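Local structure of oxysterol-binding protein homolog 3 (Saccharomyces cerevisiae, 4IC4) at residues Arg138-Lys143 with Lys379-Arg384; Pro361-Lys366 with His388-Ile393; Thr127-Arg132 with Pro318-Leu323; Ser70-Ile75 with Pro149-Phe154. The protein carries lipids between membranes through the cytosol in phosphoinositide-coupled transport, its OSBP-related domain binding sterols and phospholipids, and helps maintain the intracellular distribution of sterols. All coordinates share one frame; numbering follows the deposited sequence.

Interaction 1 of 4, residues Arg138-Lys143 with Lys379-Arg384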
# COMPACT_ATOMS: atom_id res chain seq x y z
N ARG A 138 4.25 13.61 -4.52
CA ARG A 138 2.94 13.38 -5.11
C ARG A 138 3.00 11.97 -5.67
O ARG A 138 4.05 11.50 -6.10
CB ARG A 138 2.64 14.38 -6.22
CG ARG A 138 3.51 14.25 -7.45
CD ARG A 138 3.15 15.32 -8.45
NE ARG A 138 3.90 15.18 -9.70
CZ ARG A 138 3.90 16.09 -10.66
NH1 ARG A 138 3.21 17.21 -10.52
NH2 ARG A 138 4.60 15.88 -11.77
N LEU A 139 1.85 11.31 -5.66
CA LEU A 139 1.78 9.95 -6.14
C LEU A 139 0.55 9.77 -7.01
O LEU A 139 -0.49 10.40 -6.77
CB LEU A 139 1.71 9.00 -4.93
CG LEU A 139 1.36 7.52 -5.07
CD1 LEU A 139 1.81 6.80 -3.80
CD2 LEU A 139 -0.14 7.34 -5.28
N ILE A 140 0.68 8.96 -8.05
CA ILE A 140 -0.46 8.62 -8.89
C ILE A 140 -0.43 7.10 -9.05
O ILE A 140 0.64 6.50 -9.15
CB ILE A 140 -0.42 9.31 -10.28
CG1 ILE A 140 -1.65 8.89 -11.09
CG2 ILE A 140 0.85 8.94 -11.03
CD1 ILE A 140 -2.97 9.24 -10.44
N SER A 141 -1.61 6.49 -9.03
CA SER A 141 -1.71 5.04 -9.18
C SER A 141 -2.94 4.70 -10.02
O SER A 141 -3.89 5.49 -10.10
CB SER A 141 -1.80 4.37 -7.81
OG SER A 141 -2.96 4.76 -7.09
N GLU A 142 -2.91 3.53 -10.64
CA GLU A 142 -4.00 3.09 -11.49
C GLU A 142 -4.05 1.57 -11.55
O GLU A 142 -3.01 0.91 -11.53
CB GLU A 142 -3.80 3.67 -12.90
CG GLU A 142 -4.86 3.31 -13.92
CD GLU A 142 -4.74 4.11 -15.22
OE1 GLU A 142 -3.61 4.46 -15.62
OE2 GLU A 142 -5.78 4.38 -15.86
N LYS A 143 -5.25 1.01 -11.58
CA LYS A 143 -5.36 -0.44 -11.73
C LYS A 143 -5.25 -0.64 -13.24
O LYS A 143 -6.13 -0.21 -13.99
CB LYS A 143 -6.70 -0.96 -11.23
CG LYS A 143 -6.82 -2.47 -11.37
CD LYS A 143 -8.09 -3.00 -10.75
CE LYS A 143 -8.18 -4.51 -10.90
NZ LYS A 143 -9.41 -5.05 -10.26
N LYS A 379 -0.51 14.45 -22.32
CA LYS A 379 -1.65 13.67 -21.86
C LYS A 379 -1.33 12.84 -20.62
O LYS A 379 -2.05 11.89 -20.30
CB LYS A 379 -2.16 12.76 -22.99
CG LYS A 379 -2.85 13.51 -24.12
CD LYS A 379 -4.15 14.16 -23.65
CE LYS A 379 -4.83 14.91 -24.79
NZ LYS A 379 -6.11 15.54 -24.37
N SER A 380 -0.26 13.20 -19.93
CA SER A 380 0.11 12.50 -18.71
C SER A 380 -0.89 12.92 -17.63
O SER A 380 -1.59 13.92 -17.78
CB SER A 380 1.52 12.89 -18.27
OG SER A 380 1.59 14.25 -17.88
N TYR A 381 -0.95 12.15 -16.55
CA TYR A 381 -1.88 12.48 -15.47
C TYR A 381 -1.68 13.89 -14.93
O TYR A 381 -2.63 14.67 -14.84
CB TYR A 381 -1.73 11.49 -14.31
CG TYR A 381 -2.77 11.71 -13.22
CD1 TYR A 381 -4.04 11.15 -13.34
CD2 TYR A 381 -2.49 12.51 -12.11
CE1 TYR A 381 -5.01 11.38 -12.36
CE2 TYR A 381 -3.46 12.75 -11.13
CZ TYR A 381 -4.72 12.17 -11.27
OH TYR A 381 -5.70 12.39 -10.32
N TRP A 382 -0.45 14.22 -14.55
CA TRP A 382 -0.20 15.52 -13.97
C TRP A 382 -0.38 16.68 -14.93
O TRP A 382 -0.74 17.78 -14.51
CB TRP A 382 1.18 15.54 -13.31
CG TRP A 382 1.28 14.52 -12.20
CD1 TRP A 382 2.07 13.41 -12.18
CD2 TRP A 382 0.51 14.49 -10.99
NE1 TRP A 382 1.84 12.68 -11.04
CE2 TRP A 382 0.89 13.32 -10.29
CE3 TRP A 382 -0.46 15.33 -10.43
CZ2 TRP A 382 0.33 12.97 -9.05
CZ3 TRP A 382 -1.02 14.98 -9.20
CH2 TRP A 382 -0.62 13.81 -8.53
N GLU A 383 -0.13 16.46 -16.22
CA GLU A 383 -0.33 17.54 -17.18
C GLU A 383 -1.83 17.76 -17.39
O GLU A 383 -2.29 18.91 -17.44
CB GLU A 383 0.35 17.22 -18.52
CG GLU A 383 1.86 17.46 -18.50
CD GLU A 383 2.22 18.88 -18.07
OE1 GLU A 383 1.74 19.84 -18.71
OE2 GLU A 383 2.97 19.03 -17.09
N ARG A 384 -2.60 16.68 -17.49
CA ARG A 384 -4.05 16.77 -17.65
C ARG A 384 -4.68 17.48 -16.46
O ARG A 384 -5.55 18.34 -16.61
CB ARG A 384 -4.67 15.37 -17.73
CG ARG A 384 -4.50 14.61 -19.05
CD ARG A 384 -4.83 13.14 -18.79
NE ARG A 384 -4.92 12.30 -19.99
CZ ARG A 384 -6.01 12.16 -20.74
NH1 ARG A 384 -5.98 11.37 -21.80
NH2 ARG A 384 -7.12 12.83 -20.44

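Interaction 2 of 4, residues Pro361-Lys366 with His388-Ile393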
# COMPACT_ATOMS: atom_id res chain seq x y z
N PRO A 361 -6.45 1.45 -19.34
CA PRO A 361 -5.77 2.34 -18.40
C PRO A 361 -5.24 3.53 -19.20
O PRO A 361 -4.92 3.40 -20.38
CB PRO A 361 -4.66 1.46 -17.82
CG PRO A 361 -4.44 0.42 -18.88
CD PRO A 361 -5.83 0.11 -19.35
N LYS A 362 -5.13 4.68 -18.54
CA LYS A 362 -4.71 5.90 -19.24
C LYS A 362 -3.37 6.53 -18.89
O LYS A 362 -2.79 7.22 -19.73
CB LYS A 362 -5.77 6.98 -19.02
CG LYS A 362 -7.21 6.58 -19.30
CD LYS A 362 -7.44 6.36 -20.78
CE LYS A 362 -8.92 6.31 -21.10
NZ LYS A 362 -9.65 5.19 -20.43
N TYR A 363 -2.87 6.29 -17.69
CA TYR A 363 -1.65 6.96 -17.25
C TYR A 363 -0.37 6.15 -17.17
O TYR A 363 0.70 6.68 -16.85
CB TYR A 363 -1.96 7.63 -15.90
CG TYR A 363 -3.28 8.35 -15.97
CD1 TYR A 363 -3.47 9.40 -16.86
CD2 TYR A 363 -4.39 7.90 -15.24
CE1 TYR A 363 -4.72 9.99 -17.03
CE2 TYR A 363 -5.65 8.48 -15.40
CZ TYR A 363 -5.80 9.53 -16.30
OH TYR A 363 -7.04 10.09 -16.49
N PHE A 364 -0.47 4.86 -17.46
CA PHE A 364 0.67 3.96 -17.43
C PHE A 364 0.66 3.12 -18.69
O PHE A 364 -0.41 2.83 -19.24
CB PHE A 364 0.59 3.03 -16.21
CG PHE A 364 0.74 3.74 -14.90
CD1 PHE A 364 1.99 3.84 -14.30
CD2 PHE A 364 -0.36 4.32 -14.28
CE1 PHE A 364 2.14 4.52 -13.09
CE2 PHE A 364 -0.21 5.00 -13.07
CZ PHE A 364 1.04 5.10 -12.48
N GLU A 365 1.84 2.75 -19.16
CA GLU A 365 1.97 1.92 -20.35
C GLU A 365 2.79 0.69 -19.99
O GLU A 365 3.70 0.75 -19.17
CB GLU A 365 2.65 2.71 -21.47
CG GLU A 365 4.06 3.17 -21.16
CD GLU A 365 4.66 4.00 -22.28
OE1 GLU A 365 5.84 4.38 -22.17
OE2 GLU A 365 3.94 4.27 -23.26
N LYS A 366 2.47 -0.44 -20.62
CA LYS A 366 3.17 -1.69 -20.35
C LYS A 366 4.50 -1.70 -21.11
O LYS A 366 4.53 -1.54 -22.32
CB LYS A 366 2.30 -2.87 -20.77
CG LYS A 366 2.79 -4.22 -20.27
CD LYS A 366 1.77 -5.31 -20.54
CE LYS A 366 2.20 -6.63 -19.93
NZ LYS A 366 1.16 -7.69 -20.12
N HIS A 388 -7.75 20.27 -16.03
CA HIS A 388 -8.98 19.48 -15.91
C HIS A 388 -9.27 18.77 -17.24
O HIS A 388 -10.43 18.67 -17.65
CB HIS A 388 -10.17 20.38 -15.56
CG HIS A 388 -9.95 21.27 -14.37
ND1 HIS A 388 -9.72 20.78 -13.11
CD2 HIS A 388 -9.95 22.62 -14.26
CE1 HIS A 388 -9.58 21.79 -12.26
NE2 HIS A 388 -9.72 22.92 -12.94
N ASP A 389 -8.23 18.28 -17.90
CA ASP A 389 -8.37 17.60 -19.18
C ASP A 389 -8.78 16.14 -19.01
O ASP A 389 -7.96 15.23 -19.15
CB ASP A 389 -7.05 17.71 -19.97
CG ASP A 389 -7.12 17.04 -21.33
OD1 ASP A 389 -8.22 16.96 -21.91
OD2 ASP A 389 -6.05 16.61 -21.82
N TRP A 390 -10.06 15.93 -18.72
CA TRP A 390 -10.60 14.59 -18.50
C TRP A 390 -11.80 14.25 -19.39
O TRP A 390 -12.51 13.29 -19.11
CB TRP A 390 -11.05 14.42 -17.05
CG TRP A 390 -10.15 14.99 -15.99
CD1 TRP A 390 -10.44 16.00 -15.12
CD2 TRP A 390 -8.85 14.51 -15.61
NE1 TRP A 390 -9.42 16.18 -14.23
CE2 TRP A 390 -8.43 15.27 -14.50
CE3 TRP A 390 -8.00 13.50 -16.10
CZ2 TRP A 390 -7.20 15.06 -13.86
CZ3 TRP A 390 -6.78 13.29 -15.47
CH2 TRP A 390 -6.39 14.07 -14.36
N SER A 391 -12.02 15.02 -20.45
CA SER A 391 -13.17 14.77 -21.33
C SER A 391 -13.24 13.39 -21.97
O SER A 391 -14.32 12.92 -22.32
CB SER A 391 -13.21 15.84 -22.43
OG SER A 391 -13.42 17.12 -21.87
N ASP A 392 -12.09 12.73 -22.11
CA ASP A 392 -12.03 11.41 -22.72
C ASP A 392 -12.03 10.28 -21.69
O ASP A 392 -11.84 9.12 -22.04
CB ASP A 392 -10.79 11.31 -23.61
CG ASP A 392 -9.50 11.53 -22.84
OD1 ASP A 392 -9.47 12.42 -21.97
OD2 ASP A 392 -8.51 10.82 -23.13
N ILE A 393 -12.23 10.64 -20.43
CA ILE A 393 -12.25 9.67 -19.35
C ILE A 393 -13.70 9.30 -19.04
O ILE A 393 -14.50 10.16 -18.66
CB ILE A 393 -11.61 10.24 -18.07
CG1 ILE A 393 -10.18 10.71 -18.37
CG2 ILE A 393 -11.63 9.20 -16.96
CD1 ILE A 393 -9.25 9.63 -18.90
O HOH W 1 -12.33 6.25 -20.92

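Interaction 3 of 4, residues Thr127-Arg132 with Pro318-Leu323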
# COMPACT_ATOMS: atom_id res chain seq x y z
N THR A 127 -8.32 5.01 -10.37
CA THR A 127 -7.06 5.67 -10.06
C THR A 127 -7.08 6.21 -8.64
O THR A 127 -8.12 6.25 -7.99
CB THR A 127 -6.81 6.86 -11.01
OG1 THR A 127 -7.93 7.76 -10.95
CG2 THR A 127 -6.61 6.38 -12.43
N PHE A 128 -5.91 6.58 -8.15
CA PHE A 128 -5.82 7.20 -6.85
C PHE A 128 -4.61 8.09 -6.83
O PHE A 128 -3.48 7.63 -7.01
CB PHE A 128 -5.72 6.19 -5.70
CG PHE A 128 -5.54 6.84 -4.36
CD1 PHE A 128 -6.54 7.65 -3.83
CD2 PHE A 128 -4.37 6.66 -3.63
CE1 PHE A 128 -6.37 8.29 -2.60
CE2 PHE A 128 -4.19 7.30 -2.40
CZ PHE A 128 -5.19 8.12 -1.88
N GLU A 129 -4.84 9.38 -6.65
CA GLU A 129 -3.74 10.33 -6.57
C GLU A 129 -3.56 10.70 -5.11
O GLU A 129 -4.50 10.62 -4.32
CB GLU A 129 -4.05 11.61 -7.36
CG GLU A 129 -5.18 12.45 -6.76
CD GLU A 129 -5.17 13.89 -7.25
OE1 GLU A 129 -5.12 14.79 -6.39
OE2 GLU A 129 -5.21 14.13 -8.47
N LEU A 130 -2.35 11.09 -4.76
CA LEU A 130 -2.06 11.51 -3.40
C LEU A 130 -0.95 12.55 -3.42
O LEU A 130 0.21 12.24 -3.68
CB LEU A 130 -1.64 10.32 -2.52
CG LEU A 130 -1.32 10.69 -1.07
CD1 LEU A 130 -2.55 11.27 -0.38
CD2 LEU A 130 -0.82 9.46 -0.33
N ILE A 131 -1.34 13.79 -3.16
CA ILE A 131 -0.40 14.90 -3.12
C ILE A 131 -0.18 15.26 -1.65
O ILE A 131 -1.12 15.63 -0.95
CB ILE A 131 -0.96 16.13 -3.84
CG1 ILE A 131 -1.15 15.82 -5.33
CG2 ILE A 131 -0.01 17.31 -3.66
CD1 ILE A 131 -1.86 16.93 -6.10
N ARG A 132 1.06 15.13 -1.19
CA ARG A 132 1.39 15.48 0.19
C ARG A 132 2.49 16.53 0.19
O ARG A 132 3.67 16.21 0.31
CB ARG A 132 1.83 14.24 0.97
CG ARG A 132 0.71 13.22 1.23
CD ARG A 132 -0.38 13.79 2.13
NE ARG A 132 0.14 14.21 3.43
CZ ARG A 132 -0.29 13.75 4.60
NH1 ARG A 132 -1.27 12.85 4.65
NH2 ARG A 132 0.26 14.19 5.72
N PRO A 318 -12.78 11.41 -13.13
CA PRO A 318 -13.94 10.64 -12.67
C PRO A 318 -13.62 9.31 -11.99
O PRO A 318 -14.47 8.72 -11.33
CB PRO A 318 -14.73 10.41 -13.96
CG PRO A 318 -14.36 11.58 -14.81
CD PRO A 318 -12.89 11.73 -14.56
N THR A 319 -12.37 8.87 -12.14
CA THR A 319 -11.92 7.58 -11.65
C THR A 319 -11.25 7.45 -10.28
O THR A 319 -10.92 6.34 -9.86
CB THR A 319 -10.94 6.97 -12.67
OG1 THR A 319 -9.86 7.89 -12.86
CG2 THR A 319 -11.63 6.74 -14.02
N ASP A 320 -11.04 8.56 -9.57
CA ASP A 320 -10.36 8.48 -8.28
C ASP A 320 -11.12 7.68 -7.23
O ASP A 320 -12.35 7.76 -7.14
CB ASP A 320 -10.07 9.88 -7.75
CG ASP A 320 -9.03 9.90 -6.65
OD1 ASP A 320 -7.82 9.88 -6.96
OD2 ASP A 320 -9.42 9.92 -5.46
N SER A 321 -10.40 6.91 -6.42
CA SER A 321 -11.03 6.11 -5.37
C SER A 321 -11.88 6.95 -4.42
O SER A 321 -12.84 6.46 -3.84
CB SER A 321 -9.97 5.37 -4.55
OG SER A 321 -9.26 4.42 -5.33
N ARG A 322 -11.52 8.22 -4.25
CA ARG A 322 -12.28 9.10 -3.36
C ARG A 322 -13.69 9.35 -3.88
O ARG A 322 -14.55 9.84 -3.15
CB ARG A 322 -11.59 10.45 -3.20
CG ARG A 322 -10.22 10.41 -2.56
CD ARG A 322 -9.66 11.81 -2.45
NE ARG A 322 -8.30 11.84 -1.92
CZ ARG A 322 -7.21 11.56 -2.63
NH1 ARG A 322 -7.31 11.22 -3.91
NH2 ARG A 322 -6.01 11.64 -2.07
N LEU A 323 -13.93 9.03 -5.15
CA LEU A 323 -15.24 9.26 -5.75
C LEU A 323 -16.11 8.01 -5.78
O LEU A 323 -17.25 8.05 -6.25
CB LEU A 323 -15.08 9.84 -7.16
CG LEU A 323 -14.28 11.15 -7.21
CD1 LEU A 323 -14.19 11.66 -8.64
CD2 LEU A 323 -14.93 12.19 -6.30
O HOH W 2 -7.16 9.94 -9.58

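Interaction 4 of 4, residues Ser70-Ile75 with Pro149-Phe154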
# COMPACT_ATOMS: atom_id res chain seq x y z
N SER A 70 -9.59 1.66 -0.90
CA SER A 70 -9.36 0.73 -2.00
C SER A 70 -7.94 0.18 -1.90
O SER A 70 -7.13 0.69 -1.12
CB SER A 70 -9.53 1.43 -3.35
OG SER A 70 -8.43 2.29 -3.61
N ILE A 71 -7.63 -0.85 -2.68
CA ILE A 71 -6.28 -1.41 -2.63
C ILE A 71 -5.25 -0.38 -3.08
O ILE A 71 -4.12 -0.37 -2.60
CB ILE A 71 -6.16 -2.67 -3.51
CG1 ILE A 71 -7.09 -3.76 -2.98
CG2 ILE A 71 -4.71 -3.17 -3.51
CD1 ILE A 71 -7.05 -5.05 -3.77
N LEU A 72 -5.64 0.51 -4.00
CA LEU A 72 -4.71 1.55 -4.44
C LEU A 72 -4.34 2.42 -3.25
O LEU A 72 -3.18 2.82 -3.09
CB LEU A 72 -5.34 2.41 -5.54
CG LEU A 72 -5.66 1.71 -6.86
CD1 LEU A 72 -6.42 2.68 -7.77
CD2 LEU A 72 -4.38 1.25 -7.53
N GLN A 73 -5.32 2.72 -2.41
CA GLN A 73 -5.08 3.53 -1.22
C GLN A 73 -4.22 2.76 -0.21
O GLN A 73 -3.31 3.32 0.40
CB GLN A 73 -6.42 3.98 -0.62
CG GLN A 73 -7.14 4.97 -1.54
CD GLN A 73 -8.55 5.30 -1.11
OE1 GLN A 73 -9.37 4.41 -0.89
NE2 GLN A 73 -8.85 6.59 -1.02
N LEU A 74 -4.49 1.46 -0.04
CA LEU A 74 -3.71 0.64 0.88
C LEU A 74 -2.24 0.64 0.50
O LEU A 74 -1.37 0.87 1.34
CB LEU A 74 -4.22 -0.80 0.88
CG LEU A 74 -3.27 -1.78 1.60
CD1 LEU A 74 -3.27 -1.47 3.09
CD2 LEU A 74 -3.70 -3.21 1.35
N ILE A 75 -1.95 0.36 -0.77
CA ILE A 75 -0.56 0.32 -1.20
C ILE A 75 0.11 1.70 -1.09
O ILE A 75 1.33 1.79 -0.91
CB ILE A 75 -0.45 -0.26 -2.62
CG1 ILE A 75 -0.96 -1.70 -2.59
CG2 ILE A 75 1.00 -0.21 -3.10
CD1 ILE A 75 -0.98 -2.38 -3.95
N PRO A 149 -5.06 -9.09 -11.16
CA PRO A 149 -5.01 -7.68 -10.77
C PRO A 149 -3.59 -7.14 -10.78
O PRO A 149 -2.67 -7.75 -10.24
CB PRO A 149 -5.60 -7.69 -9.37
CG PRO A 149 -5.14 -9.03 -8.84
CD PRO A 149 -5.43 -9.94 -10.02
N VAL A 150 -3.40 -5.99 -11.43
CA VAL A 150 -2.10 -5.35 -11.49
C VAL A 150 -2.30 -3.87 -11.21
O VAL A 150 -3.15 -3.23 -11.84
CB VAL A 150 -1.43 -5.52 -12.87
CG1 VAL A 150 -0.08 -4.81 -12.88
CG2 VAL A 150 -1.23 -7.00 -13.19
N PHE A 151 -1.53 -3.35 -10.27
CA PHE A 151 -1.62 -1.94 -9.90
C PHE A 151 -0.29 -1.26 -10.16
O PHE A 151 0.78 -1.79 -9.82
CB PHE A 151 -1.99 -1.84 -8.42
CG PHE A 151 -3.20 -2.64 -8.04
CD1 PHE A 151 -4.48 -2.19 -8.37
CD2 PHE A 151 -3.07 -3.85 -7.36
CE1 PHE A 151 -5.61 -2.95 -8.04
CE2 PHE A 151 -4.19 -4.61 -7.03
CZ PHE A 151 -5.46 -4.16 -7.37
N ALA A 152 -0.34 -0.08 -10.78
CA ALA A 152 0.87 0.67 -11.09
C ALA A 152 0.93 1.94 -10.25
O ALA A 152 -0.08 2.62 -10.08
CB ALA A 152 0.90 1.02 -12.58
N PHE A 153 2.12 2.24 -9.74
CA PHE A 153 2.35 3.41 -8.89
C PHE A 153 3.57 4.20 -9.33
O PHE A 153 4.58 3.62 -9.73
CB PHE A 153 2.58 2.99 -7.44
CG PHE A 153 1.40 2.35 -6.78
CD1 PHE A 153 0.58 3.08 -5.92
CD2 PHE A 153 1.09 1.02 -7.03
CE1 PHE A 153 -0.54 2.49 -5.33
CE2 PHE A 153 -0.03 0.42 -6.45
CZ PHE A 153 -0.84 1.16 -5.59
N PHE A 154 3.47 5.52 -9.23
CA PHE A 154 4.59 6.40 -9.55
C PHE A 154 4.56 7.54 -8.54
O PHE A 154 3.63 8.34 -8.54
CB PHE A 154 4.49 6.96 -10.96
CG PHE A 154 5.66 7.82 -11.36
CD1 PHE A 154 6.96 7.37 -11.17
CD2 PHE A 154 5.46 9.07 -11.94
CE1 PHE A 154 8.06 8.15 -11.55
CE2 PHE A 154 6.55 9.86 -12.33
CZ PHE A 154 7.85 9.40 -12.13

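Interaction 1 of 4, residues Arg138-Lys143 with Lys379-Arg384
Near its C-terminal end the OSBP-related domain lays the first turn of helix 381-386 against strand 137-145 of its antiparallel β-barrel wall, and a cation-pi stack holds the outer edge of that contact. R138 is the side chain to follow. Its CG sits in the crowded position between the backbone N and the carbonyl carbon (chi1 67°), and from there the chain runs extended across the W382 indole. CB and CG pass over the CZ2 end of the ring. R138 CD lies 3.7 Å from the centroid of the W382 six-membered ring, as a CH-pi contact. NE reaches NE1 and CD1 of the indole, and R138 CZ lies 3.4 Å from W382 CG. Guanidinium and indole are almost parallel, 7° apart, so the cation lies flat on the five-membered ring. R138 NE also makes a salt bridge to E156 on the next strand, so the positive charge probably interacts with both ring and carboxylate. The opposite face of the indole is backed by CD2 of Y381, while L139 O meets CZ2 at the ring edge. I140 fills the inner part: its CB touches W382 CZ2, and its CG1, anti to the backbone N, aims the terminal methyl at Y381, whose OH is hydrogen-bonded to E129. I140 CD1 stands only 3.3 Å from the centroid of the Y381 ring, 5° off the ring normal.

Interaction 2 of 4, residues Pro361-Lys366 with His388-Ile393
Two irregular backbones face each other here: residues 361-363 lead into strand 364-368, residues 390-393 form a type I turn closed by I393 N to W390 O at 3.0 Å, and the nearest CA atoms, those of K362 and I393, are 8.4 Å apart. Side chains bridge that gap. Y363, with CG anti to its carbonyl carbon, sends its hydroxyl end between two apolar groups. Y363 OH lies 3.3 Å from I393 CD1, tip to tip, and 3.4 Å from W390 CZ3, the tyrosine and tryptophan side chains crossing at about a right angle. The approach to the indole is oblique. Beside this, K362 slides past I393 in the opposite direction, its CG 3.7 Å from I393 CD1, so that one methyl touches both the lysine chain and the phenol oxygen. Bends at chi2 and chi4 (-69° and -62°) turn the lysine tip, and K362 NZ donates 2.9 Å to a water that in turn donates to D392 O at 3.1 Å; the ammonium is also bonded to E360 O. The D392 carboxylate is instead engaged by R384. Y381 meets both aromatic side chains, edge-to-face with Y363. H388, at positive phi, is the C-prime residue of the Schellman motif that ends helix 381-386, and the arrangement is the packing of the tail following that motif onto the entry to a two-stranded hairpin, at the surface of the OSBP-related domain.

Interaction 3 of 4, residues Thr127-Arg132 with Pro318-Leu323
Strand 127-132 of the OSBP-related domain's β-barrel wall takes a single β bridge from the loop ahead of helix 325-331, with T127 opposite D320. T127 N donates almost straight (177°) to T319 O at 3.0 Å, and S321 N returns a bond to T127 O, met nearly along its C=O axis. The two threonine hydroxyls lie 2.7 Å apart, T127 OG1 to T319 OG1, in a hydrogen bond. One step along, D320 OD1 accepts from E129 N, and a water bridges OD1 to T127 OG1. Further on, R322 grips E129 O end-on with NH1 and NH2, each at 2.9 Å, the oxygen lying in the guanidinium plane. The F128 ring crosses one face of that guanidinium, its plane inclined by 25°, with CE1 3.3 Å from R322 NH1. Behind these contacts stands the D320 carboxylate: D320 OD2 closes an Asx turn by accepting from R322 N at 3.0 Å, from above the carboxylate plane, and forms a salt bridge with R322 NH1, so one side chain both starts the 3-10 turn and steadies the arginine. Farther out, S321 OG bonds to E126 and S70, and the carboxylate oxygen E129 OE2 takes both Y381 OH and R385 NE.

Interaction 4 of 4, residues Ser70-Ile75 with Pro149-Phe154
S70 N makes the shorter bond of the cap that opens helix 71-76, a single one to Q73 OE1 at 2.8 Å (160°), in the carbonyl plane and on a lone pair. S70 OG has two partners, S321 and Q73 N, whose return bond is weak; S70 and Q73 together make a capping box. The helix crosses strand 150-157 at -46°, the axes of the two short segments 9.8 Å apart, and presents I71, L72 and I75 to two phenylalanines. Two apart on the strand, F151 and F153 point to the same side, toward the helix, and both hold CG anti to the carbonyl carbon, so their rings lean the same way. The F151 ring takes I71 CG2 over one face, its centroid 4.2 Å away, while L72 CD2 approaches F151 CD1 obliquely at 3.5 Å. F153 is wedged more tightly. F153 CZ is 3.3 Å from I75 CB, I75 CG2 lies over the face towards the rim, and at the ring edge F153 CE1 meets L72 O, an oxygen that S76 OG also engages. This is apolar helix-on-sheet packing inside the incomplete β-barrel of the OSBP-related domain, with the I71 side chain about 7 Å from that of K118 and the F151 side chain about 8 Å from that of H146, residues that bind phosphatidylinositol 4-phosphate.

Overall arrangement
Strands 127-132, 137-145 and 150-157 follow one another in the chain and lie side by side in the barrel wall, and they carry one segment each of interactions 3, 1 and 4. Helix 71-76 comes before them in sequence, whereas the partners in interactions 3 and 1 arrive some 190 and 240 residues later. Interaction 2 lies wholly in the C-terminal region, its centre about 8 Å from that of interaction 1, to which the E142 carboxylate and the K379–D389 salt bridge join it. Interactions 3 and 4, their centres about 11 Å apart, meet where F128 packs on L72 and Q73. The C-terminal elements thus close back onto early strands of the lipid-binding domain.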